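Local atomic coordinates of HTH-type transcriptional regulator mcbR (Escherichia coli UMEA 3718-1, PDB entry 4P9F), a protein that represses expression of McbA by binding to its promoter region, preventing colanic acid overproduction and mucoidy, and is important for biofilm formation. Residues 79-90 / 145-156. Residues are numbered along the deposited sequence; the frame is centred on the assembly and turned at random.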
loop_
_atom_site.group_PDB
_atom_site.type_symbol
_atom_site.label_atom_id
_atom_site.label_comp_id
_atom_site.label_asym_id
_atom_site.label_seq_id
_atom_site.Cartn_x
_atom_site.Cartn_y
_atom_site.Cartn_z
ATOM N N ILE A 79 2.083 -4.383 -10.026
ATOM C CA ILE A 79 1.396 -4.860 -8.825
ATOM C C ILE A 79 2.017 -6.163 -8.322
ATOM O O ILE A 79 2.208 -6.345 -7.114
ATOM C CB ILE A 79 -0.107 -5.084 -9.095
ATOM C CG1 ILE A 79 -0.787 -3.736 -9.360
ATOM C CG2 ILE A 79 -0.774 -5.825 -7.920
ATOM C CD1 ILE A 79 -2.210 -3.846 -9.907
ATOM N N ASN A 80 2.319 -7.074 -9.245
ATOM C CA ASN A 80 2.953 -8.341 -8.873
ATOM C C ASN A 80 4.347 -8.162 -8.277
ATOM O O ASN A 80 4.690 -8.813 -7.295
ATOM C CB ASN A 80 3.033 -9.275 -10.081
ATOM C CG ASN A 80 1.698 -9.890 -10.410
ATOM O OD1 ASN A 80 0.862 -10.074 -9.528
ATOM N ND2 ASN A 80 1.479 -10.199 -11.683
ATOM N N ARG A 81 5.126 -7.259 -8.857
ATOM C CA ARG A 81 6.470 -6.985 -8.364
ATOM C C ARG A 81 6.416 -6.413 -6.952
ATOM O O ARG A 81 7.200 -6.809 -6.086
ATOM C CB ARG A 81 7.208 -6.030 -9.302
ATOM C CG ARG A 81 7.476 -6.638 -10.662
ATOM C CD ARG A 81 8.055 -5.630 -11.630
ATOM N NE ARG A 81 9.421 -5.285 -11.288
ATOM C CZ ARG A 81 10.234 -4.616 -12.091
ATOM N NH1 ARG A 81 9.804 -4.215 -13.279
ATOM N NH2 ARG A 81 11.473 -4.346 -11.705
ATOM N N ILE A 82 5.474 -5.511 -6.711
ATOM C CA ILE A 82 5.320 -4.929 -5.386
ATOM C C ILE A 82 4.863 -5.983 -4.379
ATOM O O ILE A 82 5.459 -6.147 -3.318
ATOM C CB ILE A 82 4.311 -3.756 -5.377
ATOM C CG1 ILE A 82 4.752 -2.643 -6.340
ATOM C CG2 ILE A 82 4.176 -3.187 -3.954
ATOM C CD1 ILE A 82 3.674 -1.587 -6.609
ATOM N N ARG A 83 3.815 -6.717 -4.709
ATOM C CA ARG A 83 3.267 -7.645 -3.736
ATOM C C ARG A 83 4.184 -8.842 -3.520
ATOM O O ARG A 83 4.130 -9.491 -2.480
ATOM C CB ARG A 83 1.894 -8.106 -4.172
ATOM C CG ARG A 83 1.919 -9.074 -5.330
ATOM C CD ARG A 83 0.493 -9.348 -5.750
ATOM N NE ARG A 83 0.392 -10.364 -6.797
ATOM C CZ ARG A 83 0.133 -11.646 -6.578
ATOM N NH1 ARG A 83 -0.057 -12.097 -5.335
ATOM N NH2 ARG A 83 0.043 -12.469 -7.609
ATOM N N TYR A 84 5.010 -9.139 -4.507
ATOM C CA TYR A 84 6.003 -10.190 -4.347
ATOM C C TYR A 84 6.822 -9.941 -3.086
ATOM O O TYR A 84 6.857 -10.788 -2.199
ATOM C CB TYR A 84 6.910 -10.261 -5.570
ATOM C CG TYR A 84 7.990 -11.320 -5.494
ATOM C CD1 TYR A 84 7.740 -12.640 -5.867
ATOM C CD2 TYR A 84 9.263 -10.995 -5.052
ATOM C CE1 TYR A 84 8.754 -13.609 -5.801
ATOM C CE2 TYR A 84 10.273 -11.945 -4.987
ATOM C CZ TYR A 84 10.017 -13.249 -5.364
ATOM O OH TYR A 84 11.035 -14.174 -5.284
ATOM N N GLU A 85 7.423 -8.755 -2.977
ATOM C CA GLU A 85 8.219 -8.429 -1.797
ATOM C C GLU A 85 7.401 -8.411 -0.523
ATOM O O GLU A 85 7.853 -8.912 0.504
ATOM C CB GLU A 85 8.934 -7.086 -1.960
ATOM C CG GLU A 85 9.855 -7.045 -3.150
ATOM C CD GLU A 85 11.014 -8.029 -3.034
ATOM O OE1 GLU A 85 11.420 -8.359 -1.896
ATOM O OE2 GLU A 85 11.530 -8.462 -4.085
ATOM N N LEU A 86 6.198 -7.841 -0.581
ATOM C CA LEU A 86 5.400 -7.684 0.632
ATOM C C LEU A 86 4.890 -9.013 1.167
ATOM O O LEU A 86 4.906 -9.243 2.379
ATOM C CB LEU A 86 4.218 -6.753 0.371
ATOM C CG LEU A 86 4.617 -5.324 -0.034
ATOM C CD1 LEU A 86 3.400 -4.381 -0.168
ATOM C CD2 LEU A 86 5.671 -4.739 0.927
ATOM N N GLU A 87 4.437 -9.889 0.271
ATOM C CA GLU A 87 3.869 -11.164 0.691
ATOM C C GLU A 87 4.957 -12.125 1.215
ATOM O O GLU A 87 4.737 -12.845 2.185
ATOM C CB GLU A 87 3.079 -11.797 -0.468
ATOM C CG GLU A 87 1.804 -10.982 -0.828
ATOM C CD GLU A 87 0.870 -11.705 -1.803
ATOM O OE1 GLU A 87 0.600 -12.908 -1.618
ATOM O OE2 GLU A 87 0.418 -11.070 -2.759
ATOM N N LEU A 88 6.135 -12.093 0.598
ATOM C CA LEU A 88 7.256 -12.885 1.076
ATOM C C LEU A 88 7.716 -12.378 2.444
ATOM O O LEU A 88 8.116 -13.158 3.310
ATOM C CB LEU A 88 8.408 -12.847 0.073
ATOM C CG LEU A 88 8.153 -13.598 -1.244
ATOM C CD1 LEU A 88 9.416 -13.663 -2.096
ATOM C CD2 LEU A 88 7.620 -14.979 -0.970
HETATM N N MSE A 89 7.663 -11.066 2.634
HETATM C CA MSE A 89 7.989 -10.478 3.934
HETATM C C MSE A 89 6.966 -10.900 4.980
HETATM O O MSE A 89 7.326 -11.285 6.101
HETATM C CB MSE A 89 8.033 -8.942 3.847
HETATM C CG MSE A 89 8.359 -8.237 5.165
HETATM SE SE MSE A 89 8.068 -6.276 5.043
HETATM C CE MSE A 89 8.228 -6.067 3.116
ATOM N N ALA A 90 5.691 -10.817 4.610
ATOM C CA ALA A 90 4.624 -11.238 5.497
ATOM C C ALA A 90 4.769 -12.709 5.890
ATOM O O ALA A 90 4.662 -13.052 7.067
ATOM C CB ALA A 90 3.244 -10.995 4.848
ATOM N N LEU A 145 1.109 -3.873 6.907
ATOM C CA LEU A 145 1.637 -4.714 5.831
ATOM C C LEU A 145 0.509 -5.534 5.227
ATOM O O LEU A 145 0.331 -5.539 4.021
ATOM C CB LEU A 145 2.754 -5.642 6.340
ATOM C CG LEU A 145 3.335 -6.698 5.394
ATOM C CD1 LEU A 145 3.927 -6.069 4.148
ATOM C CD2 LEU A 145 4.416 -7.540 6.104
ATOM N N CYS A 146 -0.284 -6.184 6.074
ATOM C CA CYS A 146 -1.412 -6.978 5.580
ATOM C C CYS A 146 -2.456 -6.164 4.812
ATOM O O CYS A 146 -2.917 -6.602 3.762
ATOM C CB CYS A 146 -2.100 -7.690 6.759
ATOM S SG CYS A 146 -1.007 -8.937 7.546
ATOM N N GLU A 147 -2.817 -4.989 5.330
ATOM C CA GLU A 147 -3.771 -4.114 4.643
ATOM C C GLU A 147 -3.235 -3.714 3.279
ATOM O O GLU A 147 -3.970 -3.660 2.301
ATOM C CB GLU A 147 -4.095 -2.853 5.468
ATOM C CG GLU A 147 -5.411 -2.118 5.030
ATOM C CD GLU A 147 -5.285 -1.214 3.772
ATOM O OE1 GLU A 147 -4.169 -0.744 3.448
ATOM O OE2 GLU A 147 -6.323 -0.958 3.107
HETATM N N MSE A 148 -1.945 -3.422 3.211
HETATM C CA MSE A 148 -1.354 -3.034 1.932
HETATM C C MSE A 148 -1.415 -4.192 0.927
HETATM O O MSE A 148 -1.675 -3.993 -0.265
HETATM C CB MSE A 148 0.095 -2.575 2.114
HETATM C CG MSE A 148 0.711 -2.103 0.801
HETATM SE SE MSE A 148 2.281 -0.976 1.035
HETATM C CE MSE A 148 1.421 0.418 2.082
ATOM N N ILE A 149 -1.177 -5.400 1.415
ATOM C CA ILE A 149 -1.282 -6.589 0.568
ATOM C C ILE A 149 -2.730 -6.720 0.055
ATOM O O ILE A 149 -2.953 -6.923 -1.133
ATOM C CB ILE A 149 -0.829 -7.868 1.325
ATOM C CG1 ILE A 149 0.692 -7.823 1.589
ATOM C CG2 ILE A 149 -1.205 -9.146 0.535
ATOM C CD1 ILE A 149 1.208 -8.963 2.509
ATOM N N GLU A 150 -3.706 -6.543 0.937
ATOM C CA GLU A 150 -5.114 -6.584 0.514
ATOM C C GLU A 150 -5.420 -5.501 -0.509
ATOM O O GLU A 150 -6.164 -5.721 -1.477
ATOM C CB GLU A 150 -6.027 -6.408 1.723
ATOM C CG GLU A 150 -6.027 -7.586 2.658
ATOM C CD GLU A 150 -7.164 -7.517 3.644
ATOM O OE1 GLU A 150 -6.946 -6.926 4.713
ATOM O OE2 GLU A 150 -8.274 -8.013 3.347
ATOM N N GLN A 151 -4.829 -4.328 -0.306
ATOM C CA GLN A 151 -5.012 -3.206 -1.227
ATOM C C GLN A 151 -4.524 -3.584 -2.642
ATOM O O GLN A 151 -5.185 -3.318 -3.649
ATOM C CB GLN A 151 -4.252 -2.001 -0.695
ATOM C CG GLN A 151 -4.846 -0.669 -1.002
ATOM C CD GLN A 151 -3.948 0.469 -0.550
ATOM O OE1 GLN A 151 -3.644 1.365 -1.322
ATOM N NE2 GLN A 151 -3.515 0.425 0.701
ATOM N N LEU A 152 -3.370 -4.234 -2.709
ATOM C CA LEU A 152 -2.802 -4.621 -4.002
ATOM C C LEU A 152 -3.636 -5.725 -4.671
ATOM O O LEU A 152 -3.771 -5.753 -5.890
ATOM C CB LEU A 152 -1.348 -5.040 -3.817
ATOM C CG LEU A 152 -0.424 -3.857 -3.462
ATOM C CD1 LEU A 152 0.946 -4.331 -2.936
ATOM C CD2 LEU A 152 -0.223 -2.941 -4.690
ATOM N N TRP A 153 -4.228 -6.610 -3.874
ATOM C CA TRP A 153 -5.136 -7.620 -4.413
ATOM C C TRP A 153 -6.376 -6.985 -5.038
ATOM O O TRP A 153 -6.917 -7.486 -6.028
ATOM C CB TRP A 153 -5.566 -8.579 -3.309
ATOM C CG TRP A 153 -4.500 -9.553 -2.886
ATOM C CD1 TRP A 153 -3.297 -9.787 -3.495
ATOM C CD2 TRP A 153 -4.524 -10.376 -1.708
ATOM N NE1 TRP A 153 -2.586 -10.738 -2.787
ATOM C CE2 TRP A 153 -3.318 -11.112 -1.684
ATOM C CE3 TRP A 153 -5.459 -10.568 -0.667
ATOM C CZ2 TRP A 153 -3.019 -12.029 -0.669
ATOM C CZ3 TRP A 153 -5.161 -11.480 0.343
ATOM C CH2 TRP A 153 -3.954 -12.204 0.330
ATOM N N VAL A 154 -6.857 -5.913 -4.412
ATOM C CA VAL A 154 -7.983 -5.148 -4.947
ATOM C C VAL A 154 -7.603 -4.526 -6.292
ATOM O O VAL A 154 -8.389 -4.556 -7.224
ATOM C CB VAL A 154 -8.440 -4.035 -3.979
ATOM C CG1 VAL A 154 -9.470 -3.117 -4.659
ATOM C CG2 VAL A 154 -9.046 -4.640 -2.687
ATOM N N ARG A 155 -6.395 -3.975 -6.383
ATOM C CA ARG A 155 -5.911 -3.332 -7.612
ATOM C C ARG A 155 -5.754 -4.356 -8.756
ATOM O O ARG A 155 -6.119 -4.089 -9.887
ATOM C CB ARG A 155 -4.565 -2.628 -7.343
ATOM C CG ARG A 155 -4.660 -1.429 -6.413
ATOM C CD ARG A 155 -5.451 -0.287 -7.010
ATOM N NE ARG A 155 -4.744 0.486 -8.040
ATOM C CZ ARG A 155 -3.874 1.460 -7.747
ATOM N NH1 ARG A 155 -3.574 1.715 -6.479
ATOM N NH2 ARG A 155 -3.298 2.167 -8.700
HETATM N N MSE A 156 -5.199 -5.530 -8.465
HETATM C CA MSE A 156 -5.043 -6.517 -9.530
HETATM C C MSE A 156 -6.332 -7.279 -9.803
HETATM O O MSE A 156 -6.465 -7.903 -10.859
HETATM C CB MSE A 156 -3.925 -7.501 -9.212
HETATM C CG MSE A 156 -4.200 -8.443 -8.082
HETATM SE SE MSE A 156 -2.644 -9.625 -7.817
HETATM C CE MSE A 156 -2.774 -10.666 -9.349
#
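Leu86 fits as a knob into a hole formed by Leu145, Met148, Ile149 and Leu152, its CD1 lying 3.7 Å from Leu152 CD1. Leu152 returns the insertion among Ile79, Ile82, Arg83 and Leu86, with its CD1 3.6 Å from Ile82 CG2. These knobs-into-holes join two helices of the FCD domain; the segments 79-90 and 145-156 run roughly antiparallel (145°), their axes 9.9 Å apart at closest approach. Beside this apolar seam lies a buried polar row. Arg83 sends CG between its backbone N and carbonyl carbon (chi1 73°), then runs extended to NE, which brings the guanidinium across Met156: the selenium of this selenomethionine sits over one face, 3.3 Å from Arg83 NE. At the guanidinium edge, Arg83 NE and NH2 both grip Asn80 OD1, NE at 2.8 Å, while NH1 forms a salt bridge of 2.8 Å with Glu87 OE2. Trp153 NE1 donates to that same oxygen (Trp153 NE1 to Glu87 OE2 3.0 Å), arriving from the opposite face of the carboxylate at an N-H...O angle of 149°. Glu87 OE1 forms a salt bridge with Arg133 and a hydrogen bond with Tyr137, both of helix 122-138. Without the guanidinium, as with an alanine here, Glu87 would probably lose its intrahelical countercharge and Met156 the flat group beneath its selenium. With both oxygens engaged, the Glu87 carboxylate is probably held against rotation, and Arg83 and Arg133 probably favour its ionised form inside the helical bundle.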